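PDB 1S2X: Cag-Z from Helicobacter pylori, which is of unknown function but is encoded in the cag pathogenicity island, which specifies a type IV secretion system, and is probably connected with that system. Local coordinates for residues I71-Y76 with L159-F164; S26-A31 with A128-L133; N32-K37 with A135-R140. The protein carries 1 engineered substitution. One frame throughout, in Å; residues are numbered along the deposited sequence.

Contact 1 of 3, residues I71-Y76 with L159-F164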
ATOM      1  N   ILE A  71      -1.021   7.044 -16.077  1.00 35.30           N
ATOM      2  CA  ILE A  71      -0.692   6.213 -14.918  1.00 36.42           C
ATOM      3  C   ILE A  71      -0.733   7.099 -13.681  1.00 42.89           C
ATOM      4  O   ILE A  71      -0.288   8.251 -13.689  1.00 50.82           O
ATOM      5  CB  ILE A  71       0.685   5.566 -15.027  1.00 42.79           C
ATOM      6  CG1 ILE A  71       0.832   4.231 -14.303  1.00 45.44           C
ATOM      7  CG2 ILE A  71       1.739   6.499 -14.455  1.00 63.73           C
ATOM      8  CD1 ILE A  71       1.447   4.448 -12.939  1.00 50.44           C
ATOM      9  N   SER A  72      -1.287   6.597 -12.578  1.00 47.02           N
ATOM     10  CA  SER A  72      -1.403   7.453 -11.400  1.00 48.39           C
ATOM     11  C   SER A  72      -1.296   6.627 -10.126  1.00 39.65           C
ATOM     12  O   SER A  72      -2.050   5.686  -9.911  1.00 44.09           O
ATOM     13  CB  SER A  72      -2.734   8.218 -11.403  1.00 45.79           C
ATOM     14  OG  SER A  72      -2.601   9.476 -10.754  1.00 50.86           O
ATOM     15  N   PHE A  73      -0.344   7.013  -9.286  1.00 40.06           N
ATOM     16  CA  PHE A  73      -0.178   6.323  -8.015  1.00 36.87           C
ATOM     17  C   PHE A  73      -1.129   6.904  -6.977  1.00 45.04           C
ATOM     18  O   PHE A  73      -1.479   6.223  -6.020  1.00 48.81           O
ATOM     19  CB  PHE A  73       1.256   6.442  -7.525  1.00 32.91           C
ATOM     20  CG  PHE A  73       2.267   5.780  -8.449  1.00 26.83           C
ATOM     21  CD1 PHE A  73       1.913   4.637  -9.162  1.00 34.42           C
ATOM     22  CD2 PHE A  73       3.535   6.309  -8.566  1.00 30.77           C
ATOM     23  CE1 PHE A  73       2.844   4.036  -9.989  1.00 34.14           C
ATOM     24  CE2 PHE A  73       4.453   5.717  -9.426  1.00 35.80           C
ATOM     25  CZ  PHE A  73       4.100   4.591 -10.143  1.00 29.92           C
ATOM     26  N   ASP A  74      -1.517   8.154  -7.213  1.00 44.36           N
ATOM     27  CA  ASP A  74      -2.479   8.818  -6.333  1.00 49.46           C
ATOM     28  C   ASP A  74      -3.682   7.924  -6.056  1.00 44.00           C
ATOM     29  O   ASP A  74      -4.209   7.861  -4.941  1.00 40.94           O
ATOM     30  CB  ASP A  74      -2.885  10.158  -6.958  1.00 47.84           C
ATOM     31  CG  ASP A  74      -1.694  11.123  -6.960  1.00 62.64           C
ATOM     32  OD1 ASP A  74      -1.628  12.014  -7.832  1.00 82.05           O
ATOM     33  OD2 ASP A  74      -0.819  10.978  -6.086  1.00 63.99           O
ATOM     34  N   ALA A  75      -4.119   7.185  -7.080  1.00 33.54           N
ATOM     35  CA  ALA A  75      -5.270   6.299  -6.866  1.00 28.85           C
ATOM     36  C   ALA A  75      -4.974   5.266  -5.789  1.00 44.80           C
ATOM     37  O   ALA A  75      -5.815   5.007  -4.925  1.00 51.45           O
ATOM     38  CB  ALA A  75      -5.613   5.607  -8.170  1.00 27.87           C
ATOM     39  N   TYR A  76      -3.783   4.662  -5.836  1.00 48.38           N
ATOM     40  CA  TYR A  76      -3.430   3.645  -4.839  1.00 51.00           C
ATOM     41  C   TYR A  76      -3.375   4.282  -3.446  1.00 38.91           C
ATOM     42  O   TYR A  76      -3.621   3.563  -2.480  1.00 37.03           O
ATOM     43  CB  TYR A  76      -2.096   2.945  -5.116  1.00 41.99           C
ATOM     44  CG  TYR A  76      -2.018   2.277  -6.466  1.00 49.22           C
ATOM     45  CD1 TYR A  76      -0.831   2.201  -7.182  1.00 45.78           C
ATOM     46  CD2 TYR A  76      -3.156   1.713  -7.036  1.00 52.67           C
ATOM     47  CE1 TYR A  76      -0.782   1.588  -8.421  1.00 46.25           C
ATOM     48  CE2 TYR A  76      -3.113   1.102  -8.271  1.00 50.24           C
ATOM     49  CZ  TYR A  76      -1.921   1.040  -8.959  1.00 55.99           C
ATOM     50  OH  TYR A  76      -1.877   0.428 -10.193  1.00 82.86           O
ATOM     51  N   LEU A 159      10.474   8.991 -11.517  1.00 18.77           N
ATOM     52  CA  LEU A 159       9.244   8.281 -11.869  1.00 16.27           C
ATOM     53  C   LEU A 159       8.090   8.528 -10.927  1.00 17.44           C
ATOM     54  O   LEU A 159       6.990   7.993 -11.137  1.00 19.46           O
ATOM     55  CB  LEU A 159       9.532   6.769 -11.947  1.00 18.70           C
ATOM     56  CG  LEU A 159      10.537   6.370 -13.029  1.00 12.99           C
ATOM     57  CD1 LEU A 159      10.865   4.880 -12.954  1.00 20.01           C
ATOM     58  CD2 LEU A 159      10.030   6.695 -14.425  1.00 18.66           C
ATOM     59  N   GLY A 160       8.273   9.331  -9.884  1.00 21.71           N
ATOM     60  CA  GLY A 160       7.132   9.598  -9.017  1.00 25.11           C
ATOM     61  C   GLY A 160       7.024   8.628  -7.865  1.00 25.63           C
ATOM     62  O   GLY A 160       6.136   8.754  -7.010  1.00 24.83           O
ATOM     63  N   ILE A 161       7.948   7.662  -7.838  1.00 21.72           N
ATOM     64  CA  ILE A 161       7.828   6.582  -6.855  1.00 24.17           C
ATOM     65  C   ILE A 161       8.247   7.056  -5.476  1.00 31.09           C
ATOM     66  O   ILE A 161       7.602   6.822  -4.443  1.00 28.70           O
ATOM     67  CB  ILE A 161       8.631   5.350  -7.318  1.00 25.08           C
ATOM     68  CG1 ILE A 161       8.125   4.763  -8.634  1.00 24.56           C
ATOM     69  CG2 ILE A 161       8.680   4.316  -6.198  1.00 24.57           C
ATOM     70  CD1 ILE A 161       9.018   3.751  -9.331  1.00 23.39           C
ATOM     71  N   ASP A 162       9.350   7.797  -5.457  1.00 26.50           N
ATOM     72  CA  ASP A 162       9.849   8.351  -4.212  1.00 32.96           C
ATOM     73  C   ASP A 162       8.772   9.176  -3.507  1.00 39.10           C
ATOM     74  O   ASP A 162       8.581   9.047  -2.295  1.00 35.06           O
ATOM     75  CB  ASP A 162      11.100   9.193  -4.495  1.00 28.86           C
ATOM     76  CG  ASP A 162      11.662   9.772  -3.205  1.00 36.35           C
ATOM     77  OD1 ASP A 162      12.140   8.997  -2.352  1.00 38.04           O
ATOM     78  OD2 ASP A 162      11.606  11.013  -3.068  1.00 40.96           O
ATOM     79  N   ASP A 163       8.077   9.997  -4.287  1.00 28.01           N
ATOM     80  CA  ASP A 163       7.057  10.876  -3.729  1.00 37.78           C
ATOM     81  C   ASP A 163       5.844  10.086  -3.245  1.00 49.39           C
ATOM     82  O   ASP A 163       5.168  10.472  -2.282  1.00 40.08           O
ATOM     83  CB  ASP A 163       6.625  11.925  -4.755  1.00 49.81           C
ATOM     84  CG  ASP A 163       5.617  12.898  -4.164  1.00 65.71           C
ATOM     85  OD1 ASP A 163       5.915  13.477  -3.091  1.00 59.93           O
ATOM     86  OD2 ASP A 163       4.537  13.073  -4.766  1.00 79.67           O
ATOM     87  N   PHE A 164       5.561   8.967  -3.913  1.00 40.50           N
ATOM     88  CA  PHE A 164       4.476   8.098  -3.461  1.00 33.06           C
ATOM     89  C   PHE A 164       4.875   7.483  -2.117  1.00 32.57           C
ATOM     90  O   PHE A 164       4.006   7.395  -1.253  1.00 36.08           O
ATOM     91  CB  PHE A 164       4.153   7.026  -4.494  1.00 31.39           C
ATOM     92  CG  PHE A 164       3.026   6.076  -4.133  1.00 35.19           C
ATOM     93  CD1 PHE A 164       3.298   4.800  -3.663  1.00 40.86           C
ATOM     94  CD2 PHE A 164       1.708   6.461  -4.260  1.00 42.39           C
ATOM     95  CE1 PHE A 164       2.275   3.928  -3.335  1.00 50.59           C
ATOM     96  CE2 PHE A 164       0.679   5.598  -3.933  1.00 48.77           C
ATOM     97  CZ  PHE A 164       0.961   4.329  -3.464  1.00 49.11           C
TER

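Contact 2 of 3, residues S26-A31 with A128-L133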
ATOM      1  N   SER A  26     -12.250  -1.985  -6.096  1.00 42.68           N
ATOM      2  CA  SER A  26     -12.380  -1.425  -7.437  1.00 49.27           C
ATOM      3  C   SER A  26     -11.157  -0.610  -7.835  1.00 43.98           C
ATOM      4  O   SER A  26     -10.742  -0.666  -8.993  1.00 48.28           O
ATOM      5  CB  SER A  26     -13.621  -0.529  -7.594  1.00 55.59           C
ATOM      6  OG  SER A  26     -13.671  -0.060  -8.943  1.00 54.00           O
ATOM      7  N   LEU A  27     -10.594   0.154  -6.896  1.00 42.68           N
ATOM      8  CA  LEU A  27      -9.449   0.965  -7.330  1.00 43.01           C
ATOM      9  C   LEU A  27      -8.288   0.089  -7.791  1.00 47.70           C
ATOM     10  O   LEU A  27      -7.443   0.546  -8.563  1.00 58.36           O
ATOM     11  CB  LEU A  27      -9.033   1.916  -6.216  1.00 40.23           C
ATOM     12  CG  LEU A  27      -9.685   3.303  -6.270  1.00 48.16           C
ATOM     13  CD1 LEU A  27      -9.201   4.164  -5.115  1.00 43.91           C
ATOM     14  CD2 LEU A  27      -9.412   3.994  -7.602  1.00 37.76           C
HETATM   15  N   MSE A  28      -8.241  -1.156  -7.339  1.00 40.24           N
HETATM   16  CA  MSE A  28      -7.140  -2.066  -7.576  1.00 39.67           C
HETATM   17  C   MSE A  28      -7.381  -2.981  -8.764  1.00 47.78           C
HETATM   18  O   MSE A  28      -6.518  -3.781  -9.123  1.00 39.98           O
HETATM   19  CB  MSE A  28      -6.902  -2.936  -6.323  1.00 35.39           C
HETATM   20  CG  MSE A  28      -6.463  -2.062  -5.150  1.00 43.78           C
HETATM   21 SE   MSE A  28      -5.046  -1.043  -5.633  1.00 44.62          SE
HETATM   22  CE  MSE A  28      -3.778  -2.321  -5.687  1.00 40.86           C
ATOM     23  N   ARG A  29      -8.565  -2.858  -9.361  1.00 50.28           N
ATOM     24  CA  ARG A  29      -8.904  -3.762 -10.456  1.00 50.72           C
ATOM     25  C   ARG A  29      -7.863  -3.709 -11.570  1.00 42.73           C
ATOM     26  O   ARG A  29      -7.628  -2.642 -12.130  1.00 42.08           O
ATOM     27  CB  ARG A  29     -10.291  -3.428 -11.015  1.00 65.83           C
ATOM     28  CG  ARG A  29     -11.423  -4.019 -10.175  1.00 75.94           C
ATOM     29  CD  ARG A  29     -12.779  -3.497 -10.634  1.00 85.75           C
ATOM     30  NE  ARG A  29     -13.789  -4.554 -10.580  1.00 91.69           N
ATOM     31  CZ  ARG A  29     -14.663  -4.813 -11.549  1.00 95.89           C
ATOM     32  NH1 ARG A  29     -15.548  -5.797 -11.426  1.00108.35           N
ATOM     33  NH2 ARG A  29     -14.653  -4.067 -12.640  1.00 86.20           N
ATOM     34  N   ASN A  30      -7.261  -4.855 -11.850  1.00 35.66           N
ATOM     35  CA  ASN A  30      -6.340  -5.048 -12.953  1.00 41.34           C
ATOM     36  C   ASN A  30      -4.999  -4.348 -12.757  1.00 39.23           C
ATOM     37  O   ASN A  30      -4.251  -4.191 -13.725  1.00 40.82           O
ATOM     38  CB  ASN A  30      -6.990  -4.552 -14.257  1.00 56.45           C
ATOM     39  CG  ASN A  30      -7.760  -5.677 -14.927  1.00 62.03           C
ATOM     40  OD1 ASN A  30      -7.596  -5.922 -16.123  1.00 60.23           O
ATOM     41  ND2 ASN A  30      -8.596  -6.370 -14.159  1.00 60.15           N
ATOM     42  N   ALA A  31      -4.690  -3.935 -11.536  1.00 42.64           N
ATOM     43  CA  ALA A  31      -3.452  -3.204 -11.269  1.00 37.10           C
ATOM     44  C   ALA A  31      -2.216  -3.945 -11.762  1.00 35.51           C
ATOM     45  O   ALA A  31      -1.322  -3.361 -12.377  1.00 29.81           O
ATOM     46  CB  ALA A  31      -3.319  -2.943  -9.783  1.00 28.89           C
ATOM     47  N   ALA A 128       2.155  -2.590   2.204  1.00 31.95           N
ATOM     48  CA  ALA A 128       3.376  -3.183   1.656  1.00 28.71           C
ATOM     49  C   ALA A 128       3.152  -3.786   0.278  1.00 29.79           C
ATOM     50  O   ALA A 128       3.978  -3.785  -0.633  1.00 47.03           O
ATOM     51  CB  ALA A 128       3.910  -4.263   2.582  1.00 40.30           C
ATOM     52  N   ARG A 129       1.964  -4.346   0.082  1.00 29.81           N
ATOM     53  CA  ARG A 129       1.683  -4.918  -1.229  1.00 33.72           C
ATOM     54  C   ARG A 129       1.626  -3.812  -2.275  1.00 35.81           C
ATOM     55  O   ARG A 129       2.175  -3.882  -3.374  1.00 26.91           O
ATOM     56  CB  ARG A 129       0.381  -5.705  -1.109  1.00 30.07           C
ATOM     57  CG  ARG A 129      -0.194  -6.155  -2.442  1.00 41.78           C
ATOM     58  CD  ARG A 129      -1.394  -7.067  -2.211  1.00 47.06           C
ATOM     59  NE  ARG A 129      -2.632  -6.286  -2.203  1.00 42.61           N
ATOM     60  CZ  ARG A 129      -3.268  -5.917  -3.309  1.00 37.15           C
ATOM     61  NH1 ARG A 129      -2.796  -6.252  -4.500  1.00 46.04           N
ATOM     62  NH2 ARG A 129      -4.385  -5.213  -3.220  1.00 40.73           N
ATOM     63  N   ILE A 130       0.915  -2.739  -1.917  1.00 39.04           N
ATOM     64  CA  ILE A 130       0.769  -1.607  -2.818  1.00 32.96           C
ATOM     65  C   ILE A 130       2.132  -0.939  -2.989  1.00 30.35           C
ATOM     66  O   ILE A 130       2.446  -0.517  -4.102  1.00 28.13           O
ATOM     67  CB  ILE A 130      -0.254  -0.571  -2.347  1.00 29.31           C
ATOM     68  CG1 ILE A 130      -1.670  -0.796  -2.902  1.00 34.50           C
ATOM     69  CG2 ILE A 130       0.199   0.834  -2.700  1.00 28.00           C
ATOM     70  CD1 ILE A 130      -2.161  -2.219  -2.762  1.00 28.92           C
ATOM     71  N   SER A 131       2.892  -0.867  -1.891  1.00 23.01           N
ATOM     72  CA  SER A 131       4.224  -0.286  -1.993  1.00 30.40           C
ATOM     73  C   SER A 131       5.120  -1.065  -2.964  1.00 32.39           C
ATOM     74  O   SER A 131       5.801  -0.466  -3.802  1.00 28.15           O
ATOM     75  CB  SER A 131       4.901  -0.231  -0.628  1.00 28.75           C
ATOM     76  OG  SER A 131       6.170   0.383  -0.789  1.00 29.64           O
ATOM     77  N   ASP A 132       5.118  -2.385  -2.868  1.00 26.42           N
ATOM     78  CA  ASP A 132       5.844  -3.254  -3.790  1.00 22.89           C
ATOM     79  C   ASP A 132       5.375  -3.067  -5.225  1.00 24.61           C
ATOM     80  O   ASP A 132       6.169  -2.997  -6.161  1.00 30.17           O
ATOM     81  CB  ASP A 132       5.664  -4.716  -3.369  1.00 33.51           C
ATOM     82  CG  ASP A 132       6.486  -5.119  -2.166  1.00 33.79           C
ATOM     83  OD1 ASP A 132       6.236  -6.212  -1.619  1.00 39.42           O
ATOM     84  OD2 ASP A 132       7.389  -4.371  -1.748  1.00 45.53           O
ATOM     85  N   LEU A 133       4.068  -2.964  -5.464  1.00 19.73           N
ATOM     86  CA  LEU A 133       3.608  -2.743  -6.828  1.00 25.58           C
ATOM     87  C   LEU A 133       4.097  -1.415  -7.390  1.00 28.46           C
ATOM     88  O   LEU A 133       4.506  -1.315  -8.544  1.00 20.20           O
ATOM     89  CB  LEU A 133       2.077  -2.799  -6.866  1.00 27.34           C
ATOM     90  CG  LEU A 133       1.381  -2.448  -8.183  1.00 31.08           C
ATOM     91  CD1 LEU A 133       1.554  -3.546  -9.219  1.00 26.14           C
ATOM     92  CD2 LEU A 133      -0.103  -2.182  -7.913  1.00 31.94           C
TER

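Contact 3 of 3, residues N32-K37 with A135-R140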
ATOM      1  N   ASN A  32      -2.108  -5.247 -11.498  1.00 29.10           N
ATOM      2  CA  ASN A  32      -0.911  -5.936 -11.996  1.00 31.99           C
ATOM      3  C   ASN A  32      -0.891  -6.037 -13.514  1.00 31.87           C
ATOM      4  O   ASN A  32       0.184  -5.907 -14.104  1.00 36.83           O
ATOM      5  CB  ASN A  32      -0.788  -7.331 -11.362  1.00 36.82           C
ATOM      6  CG  ASN A  32      -0.771  -7.211  -9.842  1.00 47.19           C
ATOM      7  OD1 ASN A  32      -1.833  -7.111  -9.222  1.00 63.03           O
ATOM      8  ND2 ASN A  32       0.424  -7.200  -9.259  1.00 38.75           N
ATOM      9  N   GLU A  33      -2.020  -6.252 -14.189  1.00 26.52           N
ATOM     10  CA  GLU A  33      -1.988  -6.357 -15.642  1.00 26.87           C
ATOM     11  C   GLU A  33      -1.667  -5.024 -16.295  1.00 33.27           C
ATOM     12  O   GLU A  33      -1.030  -4.971 -17.352  1.00 26.49           O
ATOM     13  CB  GLU A  33      -3.342  -6.861 -16.174  1.00 30.33           C
ATOM     14  CG  GLU A  33      -3.630  -8.296 -15.729  1.00 43.13           C
ATOM     15  CD  GLU A  33      -4.542  -8.412 -14.526  1.00 47.09           C
ATOM     16  OE1 GLU A  33      -5.338  -9.379 -14.460  1.00 36.06           O
ATOM     17  OE2 GLU A  33      -4.502  -7.555 -13.613  1.00 43.85           O
ATOM     18  N   VAL A  34      -2.135  -3.958 -15.646  1.00 30.08           N
ATOM     19  CA  VAL A  34      -1.845  -2.614 -16.155  1.00 31.78           C
ATOM     20  C   VAL A  34      -0.350  -2.318 -16.059  1.00 21.48           C
ATOM     21  O   VAL A  34       0.259  -1.816 -17.013  1.00 24.28           O
ATOM     22  CB  VAL A  34      -2.626  -1.538 -15.381  1.00 34.45           C
ATOM     23  CG1 VAL A  34      -1.930  -0.187 -15.455  1.00 35.73           C
ATOM     24  CG2 VAL A  34      -4.043  -1.430 -15.923  1.00 41.80           C
ATOM     25  N   ARG A  35       0.208  -2.664 -14.898  1.00 22.67           N
ATOM     26  CA  ARG A  35       1.649  -2.449 -14.695  1.00 24.96           C
ATOM     27  C   ARG A  35       2.454  -3.250 -15.711  1.00 23.05           C
ATOM     28  O   ARG A  35       3.365  -2.730 -16.357  1.00 25.82           O
ATOM     29  CB  ARG A  35       2.075  -2.838 -13.284  1.00 21.75           C
ATOM     30  CG  ARG A  35       3.578  -2.798 -13.030  1.00 23.89           C
ATOM     31  CD  ARG A  35       4.256  -4.150 -13.109  1.00 25.99           C
ATOM     32  NE  ARG A  35       5.710  -4.054 -12.952  1.00 25.20           N
ATOM     33  CZ  ARG A  35       6.606  -4.826 -13.534  1.00 30.26           C
ATOM     34  NH1 ARG A  35       6.229  -5.804 -14.352  1.00 29.11           N
ATOM     35  NH2 ARG A  35       7.900  -4.644 -13.308  1.00 25.32           N
ATOM     36  N   ASP A  36       2.087  -4.529 -15.795  1.00 22.78           N
ATOM     37  CA  ASP A  36       2.821  -5.452 -16.651  1.00 22.39           C
ATOM     38  C   ASP A  36       2.818  -4.956 -18.087  1.00 25.00           C
ATOM     39  O   ASP A  36       3.811  -4.914 -18.790  1.00 21.10           O
ATOM     40  CB  ASP A  36       2.226  -6.864 -16.554  1.00 30.20           C
ATOM     41  CG  ASP A  36       2.691  -7.568 -15.292  1.00 40.36           C
ATOM     42  OD1 ASP A  36       2.126  -8.615 -14.917  1.00 26.12           O
ATOM     43  OD2 ASP A  36       3.645  -7.059 -14.662  1.00 34.93           O
ATOM     44  N   LYS A  37       1.649  -4.553 -18.559  1.00 24.77           N
ATOM     45  CA  LYS A  37       1.513  -4.108 -19.938  1.00 26.01           C
ATOM     46  C   LYS A  37       2.220  -2.792 -20.173  1.00 21.42           C
ATOM     47  O   LYS A  37       2.863  -2.598 -21.206  1.00 24.68           O
ATOM     48  CB  LYS A  37       0.014  -3.984 -20.264  1.00 30.49           C
ATOM     49  CG  LYS A  37      -0.342  -4.600 -21.613  1.00 51.56           C
ATOM     50  CD  LYS A  37      -1.594  -3.945 -22.179  1.00 63.21           C
ATOM     51  CE  LYS A  37      -1.272  -2.585 -22.775  1.00 69.67           C
ATOM     52  NZ  LYS A  37      -2.030  -2.342 -24.036  1.00 60.84           N
ATOM     53  N   ALA A 135       6.693   0.362  -6.573  1.00 18.23           N
ATOM     54  CA  ALA A 135       8.118   0.253  -6.759  1.00 22.58           C
ATOM     55  C   ALA A 135       8.439  -0.525  -8.041  1.00 25.28           C
ATOM     56  O   ALA A 135       9.446  -0.231  -8.691  1.00 29.50           O
ATOM     57  CB  ALA A 135       8.787  -0.416  -5.567  1.00 22.56           C
ATOM     58  N   SER A 136       7.622  -1.508  -8.412  1.00 22.40           N
ATOM     59  CA  SER A 136       7.905  -2.272  -9.626  1.00 21.59           C
ATOM     60  C   SER A 136       7.720  -1.504 -10.921  1.00 19.85           C
ATOM     61  O   SER A 136       8.007  -2.104 -11.966  1.00 21.56           O
ATOM     62  CB  SER A 136       6.997  -3.519  -9.661  1.00 24.44           C
ATOM     63  OG  SER A 136       5.738  -3.135 -10.201  1.00 20.20           O
ATOM     64  N   TYR A 137       7.273  -0.241 -10.919  1.00 19.27           N
ATOM     65  CA  TYR A 137       7.246   0.574 -12.151  1.00 15.55           C
ATOM     66  C   TYR A 137       8.627   1.047 -12.594  1.00 24.40           C
ATOM     67  O   TYR A 137       8.852   1.619 -13.666  1.00 19.21           O
ATOM     68  CB  TYR A 137       6.327   1.794 -11.943  1.00 18.05           C
ATOM     69  CG  TYR A 137       4.875   1.434 -12.260  1.00 24.07           C
ATOM     70  CD1 TYR A 137       4.374   1.672 -13.532  1.00 22.58           C
ATOM     71  CD2 TYR A 137       4.050   0.853 -11.301  1.00 17.28           C
ATOM     72  CE1 TYR A 137       3.063   1.352 -13.858  1.00 24.52           C
ATOM     73  CE2 TYR A 137       2.742   0.527 -11.611  1.00 18.21           C
ATOM     74  CZ  TYR A 137       2.266   0.781 -12.887  1.00 29.58           C
ATOM     75  OH  TYR A 137       0.959   0.466 -13.212  1.00 33.14           O
ATOM     76  N   LEU A 138       9.642   0.836 -11.766  1.00 19.19           N
ATOM     77  CA  LEU A 138      11.045   0.849 -12.175  1.00 23.80           C
ATOM     78  C   LEU A 138      11.430  -0.632 -12.225  1.00 28.59           C
ATOM     79  O   LEU A 138      11.781  -1.213 -11.198  1.00 20.29           O
ATOM     80  CB  LEU A 138      11.953   1.626 -11.229  1.00 21.47           C
ATOM     81  CG  LEU A 138      13.451   1.641 -11.609  1.00 28.96           C
ATOM     82  CD1 LEU A 138      13.633   2.288 -12.976  1.00 31.10           C
ATOM     83  CD2 LEU A 138      14.292   2.331 -10.545  1.00 27.38           C
ATOM     84  N   PRO A 139      11.282  -1.257 -13.386  1.00 26.91           N
ATOM     85  CA  PRO A 139      11.311  -2.722 -13.417  1.00 23.34           C
ATOM     86  C   PRO A 139      12.753  -3.190 -13.259  1.00 29.72           C
ATOM     87  O   PRO A 139      13.627  -2.901 -14.066  1.00 22.82           O
ATOM     88  CB  PRO A 139      10.751  -3.048 -14.798  1.00 21.02           C
ATOM     89  CG  PRO A 139      11.112  -1.861 -15.639  1.00 21.05           C
ATOM     90  CD  PRO A 139      11.087  -0.674 -14.716  1.00 22.25           C
ATOM     91  N   ARG A 140      13.015  -3.925 -12.193  1.00 29.11           N
ATOM     92  CA  ARG A 140      14.378  -4.393 -11.949  1.00 35.92           C
ATOM     93  C   ARG A 140      14.894  -5.210 -13.121  1.00 35.49           C
ATOM     94  O   ARG A 140      16.095  -5.230 -13.395  1.00 36.44           O
ATOM     95  CB  ARG A 140      14.438  -5.248 -10.685  1.00 54.12           C
ATOM     96  CG  ARG A 140      15.528  -4.867  -9.702  1.00 77.89           C
ATOM     97  CD  ARG A 140      16.877  -4.632 -10.367  1.00 89.48           C
ATOM     98  NE  ARG A 140      17.905  -4.238  -9.404  1.00 88.90           N
ATOM     99  CZ  ARG A 140      19.206  -4.123  -9.628  1.00 85.35           C
ATOM    100  NH1 ARG A 140      19.733  -4.368 -10.822  1.00 70.64           N
ATOM    101  NH2 ARG A 140      20.007  -3.757  -8.643  1.00 92.27           N
TER

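Contact 1 of 3, residues I71-Y76 with L159-F164
Phe73 and Phe164 make most of this buried contact, two phenylalanines whose side chains cross at about a right angle. Their ring planes are inclined at 59° with centroids 5.6 Å apart, an oblique pairing. The tightest carbon contact is not ring to ring: Phe73 CB presses on CD2 of Phe164 at 3.3 Å. In Phe164, chi1 of -179° sets CG anti to the backbone N, on the side of Phe73 CB; further out on the ring, CZ meets Tyr76 CB at 3.7 Å. Further along the Phe73 ring, CE2 touches Ile161 CG1 at 3.9 Å.

Carbonyl oxygens line the aromatic carbons as well. Phe73 O sits 3.1 Å from Phe164 CE2, and the same oxygen also accepts a weak bond from Tyr76 N. Gly160 O lies at the edge of the Phe73 ring, near its plane, 3.9 Å from CD2, and is also the acceptor for Phe164 N. Gly160 closes a Schellman motif after helix 149-158 and is at the same time the N-cap position of helix 161-183; its positive phi (91°) belongs to the Schellman motif, and a CB at these backbone angles would be jammed against Leu159 O.

Around the pair, Val134 of helix 105-135 packs on both phenylalanines, and Tyr137 meets Phe73 edge-to-face. Asp74 OD2 forms a salt bridge with Lys167 at the margin. Between the two segments themselves the chemistry is apolar and aromatic, so shape and burial, rather than directed polar bonds, join the starts of these two long helices.

Contact 2 of 3, residues S26-A31 with A128-L133
Two consecutive beta turns, type I from Ser26 to Arg29 and type II from Met28 to Ala31, carry the chain from helix 14-23 into helix 31-43, and this loop packs on the last turns of helix 105-135 in an all-helical fold. Met28, present as selenomethionine, belongs to both turns and supplies the main side chain of the contact. Its chain bends at chi2 (-53°) and chi3 (-72°), which brings the methyl CE against CD1 of Ile130. CE also lies 3.8 Å from NH2 of Arg129, approaching that guanidinium obliquely. The Arg129 chain is itself bent at chi3, and its NE is held in a salt bridge by Glu126, one turn earlier on the same helix; CD1 of Ile130 lies over one face of the guanidinium, offset toward the rim. Tyr76 and Tyr79 of helix 74-101 touch Met28 as well, placing its side chain where the loop meets helices 74-101 and 105-135. At the end of the second turn, Ala31 opens helix 31-43 and turns its CB toward Leu133, meeting CD2 at 3.8 Å. The shortest approach is Met28 CE to Ile130 CD1, modelled at 3.3 Å, a carbon-carbon distance so short that it is doubtful in detail.

Contact 3 of 3, residues N32-K37 with A135-R140
Arg35, on helix 31-43, reaches across to Ser136 and grips its carbonyl oxygen side-on with two nitrogens. The straighter bond runs from NH2 to Ser136 O, 2.9 Å with an N-H...O angle of 150°, its donor tilted 21° from the carbonyl plane. NE reaches the same oxygen at 3.2 Å from well above that plane. Both nitrogens come from the same face of the carbonyl, and the oxygen lies near the guanidinium plane, so the arginine presents its edge. One acceptor thus takes two N-H groups, which fixes the rotation of the guanidinium.

NE also makes a weak bond to Ser136 OG, 2.9 Å but bent to 127°. The hydroxyl has its stronger partner in Leu133 O, at the end of helix 105-135, and so links that helix end to the arginine. At the other side of the guanidinium, NH1 forms a salt bridge with Asp36 OD2 at 2.9 Å, again near the guanidinium plane; this carboxylate, next along the same helix, would be expected to balance much of the positive charge.

Nearer the backbone, the aliphatic part of Arg35 lies on Tyr137. CG sits over one face of the ring as a CH-pi contact, 3.9 Å from the centroid, with the two side chains running past each other in opposite directions. The Tyr137 hydroxyl is packed close to the helix backbone, its OH 3.3 Å from Arg35 CA, and Val34 CG1 touches it too. Pro139 CB meets Arg35 NH2.

The turn from Ala135 to Leu138, at the end of helix 105-135, thus packs against helix 31-43: Tyr137 packs on Phe38 and Pro139 on Ile39 of that helix, while Leu138 turns to Phe156 of helix 149-158.

The three contacts cluster in one part of the all-helical chain, their centres 11 to 12 Å apart. Along the sequence the first partners come in the order 26-31, 32-37, 71-76 and the second as 128-133, 135-140, 159-164, so every pair of contacts interlaces. Contacts 2 and 3 are successive on both sides: the loop and start of helix 31-43 face the end of helix 105-135 and the turn after it. Contact 1 joins the beginnings of helices 74-101 and 161-183 alongside. Tyr76 reaches Met28, Phe164 reaches Ile130 and Ile71 reaches Tyr137, so the three form one connected patch of packing that ties distant parts of the sequence to the long-helix bundle.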